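Local coordinates for class II aldolase/adducin domain protein (Pseudomonas syringae pv. phaseolicola 1448A, PDB 3OCR) that has unestablished function but carries a class II aldolase/adducin domain, a family to which actin-filament binding is loosely assigned, at residues L209-A212 with C213-Q216; V199-A202 with I203-H207; I165-D168 with L169-E173; A107-V110 with I111-I115. All coordinates share one frame; numbering follows the deposited sequence.

Contact 1 (L209-A212 with C213-Q216)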
loop_
_atom_site.group_PDB
_atom_site.type_symbol
_atom_site.label_atom_id
_atom_site.label_comp_id
_atom_site.label_asym_id
_atom_site.label_seq_id
_atom_site.Cartn_x
_atom_site.Cartn_y
_atom_site.Cartn_z
ATOM N N LEU A 209 -11.997 12.109 7.907
ATOM C CA LEU A 209 -12.504 12.220 6.549
ATOM C C LEU A 209 -11.623 11.398 5.600
ATOM O O LEU A 209 -12.131 10.731 4.701
ATOM C CB LEU A 209 -12.561 13.683 6.094
ATOM C CG LEU A 209 -13.221 13.939 4.726
ATOM C CD1 LEU A 209 -14.665 13.375 4.688
ATOM C CD2 LEU A 209 -13.159 15.433 4.314
ATOM N N GLU A 210 -10.313 11.459 5.818
ATOM C CA GLU A 210 -9.351 10.780 4.974
ATOM C C GLU A 210 -9.584 9.262 5.114
ATOM O O GLU A 210 -9.626 8.523 4.104
ATOM C CB GLU A 210 -7.916 11.111 5.449
ATOM C CG GLU A 210 -6.864 10.236 4.762
ATOM C CD GLU A 210 -6.787 10.472 3.260
ATOM O OE1 GLU A 210 -7.079 11.621 2.811
ATOM O OE2 GLU A 210 -6.428 9.506 2.537
ATOM N N TYR A 211 -9.794 8.807 6.347
ATOM C CA TYR A 211 -10.116 7.394 6.555
ATOM C C TYR A 211 -11.445 6.989 5.905
ATOM O O TYR A 211 -11.538 5.928 5.300
ATOM C CB TYR A 211 -10.139 7.031 8.023
ATOM C CG TYR A 211 -9.923 5.523 8.259
ATOM C CD1 TYR A 211 -8.986 4.797 7.504
ATOM C CD2 TYR A 211 -10.640 4.842 9.231
ATOM C CE1 TYR A 211 -8.775 3.417 7.727
ATOM C CE2 TYR A 211 -10.433 3.476 9.469
ATOM C CZ TYR A 211 -9.499 2.776 8.725
ATOM O OH TYR A 211 -9.307 1.432 8.960
ATOM N N ALA A 212 -12.467 7.806 6.081
ATOM C CA ALA A 212 -13.761 7.530 5.414
ATOM C C ALA A 212 -13.534 7.357 3.913
ATOM O O ALA A 212 -14.067 6.429 3.319
ATOM C CB ALA A 212 -14.777 8.634 5.707
ATOM N N CYS A 213 -12.712 8.212 3.302
ATOM C CA CYS A 213 -12.415 8.057 1.888
ATOM C C CYS A 213 -11.642 6.778 1.566
ATOM O O CYS A 213 -11.983 6.136 0.596
ATOM C CB CYS A 213 -11.697 9.268 1.278
ATOM S SG CYS A 213 -12.602 10.829 1.392
ATOM N N ASN A 214 -10.603 6.431 2.342
ATOM C CA ASN A 214 -9.905 5.158 2.144
ATOM C C ASN A 214 -10.890 3.970 2.047
ATOM O O ASN A 214 -10.766 3.062 1.201
ATOM C CB ASN A 214 -8.979 4.830 3.333
ATOM C CG ASN A 214 -7.861 5.845 3.567
ATOM O OD1 ASN A 214 -7.441 6.031 4.722
ATOM N ND2 ASN A 214 -7.305 6.427 2.499
ATOM N N ILE A 215 -11.830 3.958 2.972
ATOM C CA ILE A 215 -12.723 2.872 3.144
ATOM C C ILE A 215 -13.662 2.875 1.918
ATOM O O ILE A 215 -13.989 1.813 1.395
ATOM C CB ILE A 215 -13.592 3.066 4.437
ATOM C CG1 ILE A 215 -12.796 2.762 5.705
ATOM C CG2 ILE A 215 -14.852 2.197 4.357
ATOM C CD1 ILE A 215 -13.400 3.451 6.954
ATOM N N GLN A 216 -14.066 4.052 1.465
ATOM C CA GLN A 216 -15.057 4.115 0.322
ATOM C C GLN A 216 -14.490 3.506 -0.972
ATOM O O GLN A 216 -15.201 2.819 -1.729
ATOM C CB GLN A 216 -15.416 5.549 -0.017
ATOM C CG GLN A 216 -16.470 5.616 -1.255
ATOM C CD GLN A 216 -17.170 6.965 -1.337
ATOM O OE1 GLN A 216 -17.629 7.497 -0.325
ATOM N NE2 GLN A 216 -17.248 7.526 -2.530
#

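Contact 2 (V199-A202 with I203-H207)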
loop_
_atom_site.group_PDB
_atom_site.type_symbol
_atom_site.label_atom_id
_atom_site.label_comp_id
_atom_site.label_asym_id
_atom_site.label_seq_id
_atom_site.Cartn_x
_atom_site.Cartn_y
_atom_site.Cartn_z
ATOM N N VAL A 199 -6.332 23.968 15.601
ATOM C CA VAL A 199 -5.563 23.027 14.785
ATOM C C VAL A 199 -5.987 21.581 15.123
ATOM O O VAL A 199 -6.190 20.757 14.234
ATOM C CB VAL A 199 -4.028 23.220 15.008
ATOM C CG1 VAL A 199 -3.227 22.069 14.387
ATOM C CG2 VAL A 199 -3.566 24.576 14.445
ATOM N N GLU A 200 -6.180 21.309 16.406
ATOM C CA GLU A 200 -6.554 19.968 16.879
ATOM C C GLU A 200 -7.910 19.542 16.295
ATOM O O GLU A 200 -8.072 18.421 15.809
ATOM C CB GLU A 200 -6.605 19.923 18.397
ATOM C CG GLU A 200 -5.304 20.394 19.108
ATOM C CD GLU A 200 -5.340 21.853 19.544
ATOM O OE1 GLU A 200 -5.417 22.755 18.683
ATOM O OE2 GLU A 200 -5.259 22.097 20.762
ATOM N N HIS A 201 -8.876 20.440 16.366
ATOM C CA HIS A 201 -10.212 20.148 15.830
ATOM C C HIS A 201 -10.184 19.887 14.303
ATOM O O HIS A 201 -10.810 18.929 13.812
ATOM C CB HIS A 201 -11.168 21.294 16.209
ATOM C CG HIS A 201 -12.553 21.131 15.654
ATOM N ND1 HIS A 201 -13.331 22.205 15.279
ATOM C CD2 HIS A 201 -13.290 20.023 15.399
ATOM C CE1 HIS A 201 -14.493 21.763 14.814
ATOM N NE2 HIS A 201 -14.488 20.440 14.870
ATOM N N ALA A 202 -9.476 20.750 13.562
ATOM C CA ALA A 202 -9.323 20.617 12.118
ATOM C C ALA A 202 -8.652 19.300 11.745
ATOM O O ALA A 202 -9.070 18.614 10.818
ATOM C CB ALA A 202 -8.546 21.837 11.524
ATOM N N ILE A 203 -7.608 18.949 12.486
ATOM C CA ILE A 203 -6.887 17.733 12.217
ATOM C C ILE A 203 -7.720 16.488 12.528
ATOM O O ILE A 203 -7.589 15.474 11.821
ATOM C CB ILE A 203 -5.546 17.702 13.035
ATOM C CG1 ILE A 203 -4.477 18.539 12.324
ATOM C CG2 ILE A 203 -5.085 16.278 13.229
ATOM C CD1 ILE A 203 -3.961 17.996 10.951
ATOM N N GLN A 204 -8.561 16.542 13.577
ATOM C CA GLN A 204 -9.379 15.384 13.908
ATOM C C GLN A 204 -10.362 15.146 12.772
ATOM O O GLN A 204 -10.525 14.022 12.336
ATOM C CB GLN A 204 -10.174 15.543 15.217
ATOM C CG GLN A 204 -10.975 14.246 15.583
ATOM C CD GLN A 204 -11.689 14.293 16.927
ATOM O OE1 GLN A 204 -12.057 15.352 17.418
ATOM N NE2 GLN A 204 -11.899 13.125 17.522
ATOM N N GLN A 205 -10.997 16.213 12.293
ATOM C CA GLN A 205 -11.939 16.093 11.179
ATOM C C GLN A 205 -11.247 15.584 9.907
ATOM O O GLN A 205 -11.814 14.774 9.170
ATOM C CB GLN A 205 -12.592 17.446 10.903
ATOM C CG GLN A 205 -13.395 18.030 12.081
ATOM C CD GLN A 205 -14.473 18.955 11.582
ATOM O OE1 GLN A 205 -15.629 18.554 11.448
ATOM N NE2 GLN A 205 -14.106 20.196 11.291
ATOM N N LEU A 206 -10.021 16.056 9.646
ATOM C CA LEU A 206 -9.301 15.651 8.429
ATOM C C LEU A 206 -8.918 14.160 8.471
ATOM O O LEU A 206 -9.129 13.425 7.497
ATOM C CB LEU A 206 -8.065 16.526 8.183
ATOM C CG LEU A 206 -7.173 16.140 6.986
ATOM C CD1 LEU A 206 -7.897 16.375 5.671
ATOM C CD2 LEU A 206 -5.828 16.913 7.053
ATOM N N HIS A 207 -8.325 13.746 9.583
ATOM C CA HIS A 207 -8.022 12.343 9.874
ATOM C C HIS A 207 -9.213 11.416 9.656
ATOM O O HIS A 207 -9.068 10.364 9.025
ATOM C CB HIS A 207 -7.476 12.212 11.299
ATOM C CG HIS A 207 -6.847 10.884 11.608
ATOM N ND1 HIS A 207 -6.375 10.568 12.864
ATOM C CD2 HIS A 207 -6.585 9.803 10.832
ATOM C CE1 HIS A 207 -5.859 9.350 12.854
ATOM N NE2 HIS A 207 -5.971 8.866 11.632
#

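Contact 3 (I165-D168 with L169-E173)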
loop_
_atom_site.group_PDB
_atom_site.type_symbol
_atom_site.label_atom_id
_atom_site.label_comp_id
_atom_site.label_asym_id
_atom_site.label_seq_id
_atom_site.Cartn_x
_atom_site.Cartn_y
_atom_site.Cartn_z
ATOM N N ILE A 165 -7.126 26.006 -11.388
ATOM C CA ILE A 165 -6.064 26.078 -10.371
ATOM C C ILE A 165 -6.164 27.375 -9.558
ATOM O O ILE A 165 -6.247 27.331 -8.335
ATOM C CB ILE A 165 -4.653 25.894 -10.996
ATOM C CG1 ILE A 165 -4.541 24.508 -11.655
ATOM C CG2 ILE A 165 -3.551 26.090 -9.932
ATOM C CD1 ILE A 165 -3.309 24.316 -12.562
ATOM N N ALA A 166 -6.169 28.513 -10.245
ATOM C CA ALA A 166 -6.201 29.817 -9.593
ATOM C C ALA A 166 -7.612 30.134 -9.138
ATOM O O ALA A 166 -8.590 29.847 -9.834
ATOM C CB ALA A 166 -5.683 30.923 -10.529
ATOM N N LEU A 167 -7.702 30.722 -7.953
ATOM C CA LEU A 167 -8.973 31.060 -7.359
ATOM C C LEU A 167 -9.240 32.561 -7.578
ATOM O O LEU A 167 -8.744 33.403 -6.830
ATOM C CB LEU A 167 -8.933 30.683 -5.878
ATOM C CG LEU A 167 -10.132 30.862 -4.942
ATOM C CD1 LEU A 167 -11.387 30.198 -5.465
ATOM C CD2 LEU A 167 -9.770 30.291 -3.584
ATOM N N ASP A 168 -9.983 32.883 -8.637
ATOM C CA ASP A 168 -10.352 34.270 -8.910
ATOM C C ASP A 168 -11.524 34.675 -8.026
ATOM O O ASP A 168 -12.116 33.837 -7.341
ATOM C CB ASP A 168 -10.611 34.556 -10.414
ATOM C CG ASP A 168 -11.940 33.971 -10.953
ATOM O OD1 ASP A 168 -12.987 33.987 -10.256
ATOM O OD2 ASP A 168 -11.935 33.520 -12.124
ATOM N N LEU A 169 -11.829 35.964 -8.051
ATOM C CA LEU A 169 -12.832 36.581 -7.198
ATOM C C LEU A 169 -14.207 35.946 -7.344
ATOM O O LEU A 169 -14.883 35.708 -6.350
ATOM C CB LEU A 169 -12.915 38.068 -7.539
ATOM C CG LEU A 169 -13.583 39.005 -6.540
ATOM C CD1 LEU A 169 -12.807 39.065 -5.217
ATOM C CD2 LEU A 169 -13.669 40.363 -7.195
ATOM N N SER A 170 -14.609 35.685 -8.585
ATOM C CA SER A 170 -15.871 35.018 -8.881
ATOM C C SER A 170 -15.944 33.654 -8.168
ATOM O O SER A 170 -16.944 33.346 -7.515
ATOM C CB SER A 170 -16.024 34.849 -10.392
ATOM O OG SER A 170 -17.364 35.045 -10.801
ATOM N N GLU A 171 -14.877 32.859 -8.273
ATOM C CA GLU A 171 -14.813 31.582 -7.570
ATOM C C GLU A 171 -14.667 31.717 -6.050
ATOM O O GLU A 171 -15.252 30.922 -5.325
ATOM C CB GLU A 171 -13.709 30.663 -8.110
ATOM C CG GLU A 171 -13.879 29.208 -7.594
ATOM C CD GLU A 171 -12.694 28.299 -7.862
ATOM O OE1 GLU A 171 -11.742 28.719 -8.582
ATOM O OE2 GLU A 171 -12.719 27.156 -7.332
ATOM N N ARG A 172 -13.876 32.686 -5.576
ATOM C CA ARG A 172 -13.742 32.931 -4.131
ATOM C C ARG A 172 -15.122 33.118 -3.476
ATOM O O ARG A 172 -15.379 32.588 -2.403
ATOM C CB ARG A 172 -12.935 34.195 -3.847
ATOM C CG ARG A 172 -11.424 34.078 -3.661
ATOM C CD ARG A 172 -10.904 35.520 -3.391
ATOM N NE ARG A 172 -9.486 35.744 -3.681
ATOM C CZ ARG A 172 -9.008 36.195 -4.844
ATOM N NH1 ARG A 172 -9.823 36.453 -5.857
ATOM N NH2 ARG A 172 -7.698 36.370 -5.001
ATOM N N GLU A 173 -15.988 33.888 -4.131
ATOM C CA GLU A 173 -17.339 34.137 -3.634
ATOM C C GLU A 173 -18.125 32.824 -3.533
ATOM O O GLU A 173 -18.759 32.555 -2.510
ATOM C CB GLU A 173 -18.097 35.127 -4.534
ATOM C CG GLU A 173 -17.434 36.488 -4.742
ATOM C CD GLU A 173 -17.851 37.180 -6.066
ATOM O OE1 GLU A 173 -18.576 36.573 -6.894
ATOM O OE2 GLU A 173 -17.446 38.341 -6.290
HETATM O O HOH W 1 -11.489 30.815 -10.521
#

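Contact 4 (A107-V110 with I111-I115)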
loop_
_atom_site.group_PDB
_atom_site.type_symbol
_atom_site.label_atom_id
_atom_site.label_comp_id
_atom_site.label_asym_id
_atom_site.label_seq_id
_atom_site.Cartn_x
_atom_site.Cartn_y
_atom_site.Cartn_z
ATOM N N ALA A 107 0.063 32.032 -4.260
ATOM C CA ALA A 107 -1.147 31.566 -4.936
ATOM C C ALA A 107 -1.855 30.448 -4.154
ATOM O O ALA A 107 -3.088 30.355 -4.165
ATOM C CB ALA A 107 -0.811 31.113 -6.350
ATOM N N GLY A 108 -1.074 29.609 -3.471
ATOM C CA GLY A 108 -1.634 28.534 -2.640
ATOM C C GLY A 108 -2.346 29.034 -1.384
ATOM O O GLY A 108 -3.152 28.320 -0.803
ATOM N N TYR A 109 -2.020 30.254 -0.954
ATOM C CA TYR A 109 -2.603 30.860 0.245
ATOM C C TYR A 109 -3.995 31.479 0.049
ATOM O O TYR A 109 -4.721 31.726 1.023
ATOM C CB TYR A 109 -1.649 31.924 0.793
ATOM C CG TYR A 109 -2.134 32.665 2.028
ATOM C CD1 TYR A 109 -2.262 32.015 3.259
ATOM C CD2 TYR A 109 -2.430 34.031 1.976
ATOM C CE1 TYR A 109 -2.704 32.714 4.417
ATOM C CE2 TYR A 109 -2.883 34.724 3.122
ATOM C CZ TYR A 109 -3.006 34.061 4.333
ATOM O OH TYR A 109 -3.417 34.751 5.465
ATOM N N VAL A 110 -4.353 31.755 -1.194
ATOM C CA VAL A 110 -5.627 32.398 -1.494
ATOM C C VAL A 110 -6.845 31.664 -0.917
ATOM O O VAL A 110 -7.747 32.296 -0.364
ATOM C CB VAL A 110 -5.788 32.610 -3.008
ATOM C CG1 VAL A 110 -7.221 33.057 -3.345
ATOM C CG2 VAL A 110 -4.748 33.656 -3.507
ATOM N N ILE A 111 -6.879 30.341 -1.036
ATOM C CA ILE A 111 -8.003 29.589 -0.463
ATOM C C ILE A 111 -8.091 29.750 1.060
ATOM O O ILE A 111 -9.162 29.950 1.602
ATOM C CB ILE A 111 -8.014 28.092 -0.903
ATOM C CG1 ILE A 111 -9.302 27.420 -0.414
ATOM C CG2 ILE A 111 -6.731 27.340 -0.454
ATOM C CD1 ILE A 111 -9.767 26.269 -1.296
ATOM N N HIS A 112 -6.944 29.695 1.728
ATOM C CA HIS A 112 -6.868 29.895 3.158
ATOM C C HIS A 112 -7.375 31.284 3.529
ATOM O O HIS A 112 -8.227 31.420 4.409
ATOM C CB HIS A 112 -5.439 29.621 3.643
ATOM C CG HIS A 112 -5.018 28.201 3.407
ATOM N ND1 HIS A 112 -5.281 27.188 4.307
ATOM C CD2 HIS A 112 -4.430 27.610 2.336
ATOM C CE1 HIS A 112 -4.845 26.043 3.814
ATOM N NE2 HIS A 112 -4.324 26.269 2.619
ATOM N N SER A 113 -6.872 32.295 2.822
ATOM C CA SER A 113 -7.278 33.682 3.018
ATOM C C SER A 113 -8.795 33.874 2.839
ATOM O O SER A 113 -9.450 34.517 3.661
ATOM C CB SER A 113 -6.537 34.571 2.016
ATOM O OG SER A 113 -6.898 35.913 2.252
ATOM N N ALA A 114 -9.346 33.323 1.764
ATOM C CA ALA A 114 -10.791 33.458 1.507
ATOM C C ALA A 114 -11.623 32.891 2.659
ATOM O O ALA A 114 -12.587 33.529 3.118
ATOM C CB ALA A 114 -11.179 32.776 0.185
ATOM N N ILE A 115 -11.260 31.700 3.130
ATOM C CA ILE A 115 -12.012 31.058 4.214
ATOM C C ILE A 115 -11.822 31.761 5.567
ATOM O O ILE A 115 -12.810 32.060 6.231
ATOM C CB ILE A 115 -11.724 29.523 4.335
ATOM C CG1 ILE A 115 -11.951 28.793 2.999
ATOM C CG2 ILE A 115 -12.587 28.897 5.435
ATOM C CD1 ILE A 115 -13.363 28.997 2.356
HETATM O O HOH W 2 -5.136 28.941 -3.166
#

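Contact 1 (L209-A212 with C213-Q216)
L209 O accepts from C213 N at 2.9 Å, one of the successive i to i+4 bonds that make this part of helix 199-219 a regular α-helix. The leucine side chain leads away to L143, F153 and L192, a buried apolar setting that suits its branched end. E210 uses its length differently. After a first torsion of 170° its chain bends at chi2, bringing the carboxylate back obliquely across the N214 amide, their planes 65° apart, where ND2 gives OE2 a weak bond of 3.2 Å. T130 OG1 holds the other oxygen, OE1, and D132 OD2 holds N214 ND2; the weak bond between the two ends is added to these. Y211 offers two surfaces. I215 CD1 lies over one ring face, 4.0 Å from the centroid and 21° off the normal, a CH-pi contact. At the rim, in the ring plane, N214 OD1 sits 3.4 Å from Y211 CD1. The phenol end bonds H129 O of the second subunit, a reach that an aromatic as long as tyrosine provides. A212, a small residue, packs against H149, and its O takes the N-H of Q216 at 3.0 Å.

Contact 2 (V199-A202 with I203-H207)
H201 and Q205, one turn apart near the start of helix 199-219, meet side chain to side chain. The imidazole and amide planes are nearly parallel, 17° apart, and H201 NE2 lies 3.6 Å from Q205 NE2. The glutamine also brings its CG to 3.2 Å from H201 O and 3.9 Å from H201 CD2, so the aliphatic part of its chain touches both the ring and the backbone carbonyl of H201. With CG beside the backbone N (chi1 -60°), Q205 leans back over the preceding turn. The polar ends are held from outside: Q205 OE1 by R156, Q205 NE2 by S183, and H201 ND1 by V197 N. A long amide able to accept and donate at once suits this buried position.

Among backbone bonds, I203 N gives to V199 O at 2.9 Å, Q204 N to E200 O at 3.0 Å and Q205 N to H201 O at 3.1 Å, the α-helical pattern from its first turn. Just before it, S198 OG bonds H201 N, as an N-capping side chain does.

The apolar contact is lighter: V199 CG1 and I203 CG1 are 4.3 Å apart, and their apolar branches suit a buried flank facing A41 of helix 29-47, with I203 also reaching L126 of strand 124-128. A202 and L206 rest on strands 124-128 and 191-196, while E200 and Q204 turn to helix 251-265, so the helix lies between the sheet and other helices.

Contact 3 (I165-D168 with L169-E173)
D168 and E171 meet through the aspartate OD1, which accepts the backbone N-H of E171 at 3.0 Å and 163°. The carboxylate reaches it because D168 CG stands between its own backbone N and carbonyl carbon (chi1 73°), which turns the oxygen over the first helical turn. D168 also supplies its backbone: its O takes R172 N at 2.7 Å, opening the helical series. Its N-H is answered by a water at 3.2 Å, which lies 2.9 Å from E171 OE1 and appears to donate to it, although other acceptors compete for its protons. Both oxygens of the buried glutamate carboxylate thus have a partner, H160 NE2 for OE2 and the water for OE1. Its extended chain is what carries the charge that far.

L167 supplies the apolar side. Its CD1 presses on E171 CD at 3.3 Å, the two side chains crossing at about a right angle, and its CG touches R172 CG at 3.7 Å. L167 O sits over one face of the R172 guanidinium, 3.3 Å above the plane, a position that makes no hydrogen bond. A166 O, farther out, receives a weak bond from K237 of the third subunit. The motif is a helix N-cap at the end of the loop that follows strand 157-160, with D168 as the capping residue, whose negative charge would probably interact favourably with the positive end of the dipole of helix 169-179.

Contact 4 (A107-V110 with I111-I115)
Y109 and S113 form the close side of this turn. S113 N gives to Y109 O at 2.9 Å in a nearly straight bond (172°), and the tyrosine ring, with CG anti to the backbone N (chi1 179°), swings along the same flank until CE2 lies 3.8 Å from S113 CB. H112 CB approaches the same face of the ring obliquely, near Y109 CD1 at 4.0 Å. A serine leaves room for this broad aromatic, and its OG goes on to bond I91 O. The H112 imidazole turns an edge to the backbone behind it, with G108 O in the ring plane 3.5 Å from CD2. S59 OG bonds its ND1, which fixes the rotation of this buried ring. Beyond the tyrosine lie F69 and I71 of strand 68-71, and a weak bond joins its OH to D90 O.

This is the entry to helix 110-118, where an irregular approach passes into an α-helix. V110 O already bonds A114 N at 2.9 Å. G108 meets the later residues through its O, which has I111 CG2 3.7 Å away. V110 and I111, beta-branched and apolar, pack on L167, with R172 against V110 and L175 against I111.

The loose side lies at the start of the segment. A107 is exposed and its side chain points away from the helix. Here the direct bond is replaced by water: the solvent molecule donates to A107 O at 2.7 Å and accepts from I111 N at 3.1 Å, a water bridge across the irregular approach to the helix.

Contacts 1 and 2 are consecutive stretches of helix 199-219, their centres 14 Å apart; contact 2 lies nearer the middle of the chain, about 7 Å from its centre, and both meet the second subunit. Contacts 3 and 4 are each the start of a helix, one capped by an aspartate, the other approached through a water bridge, and they pack together with centres 10 Å apart: R172 NE lies 3.5 Å from V110 CG1, and L167 CD2 lies 3.7 Å from I111 CA. Contact 4 is across the chain's centre from contact 1, 25 Å between centres, and its nearest atoms come within about 10 Å of contact 2.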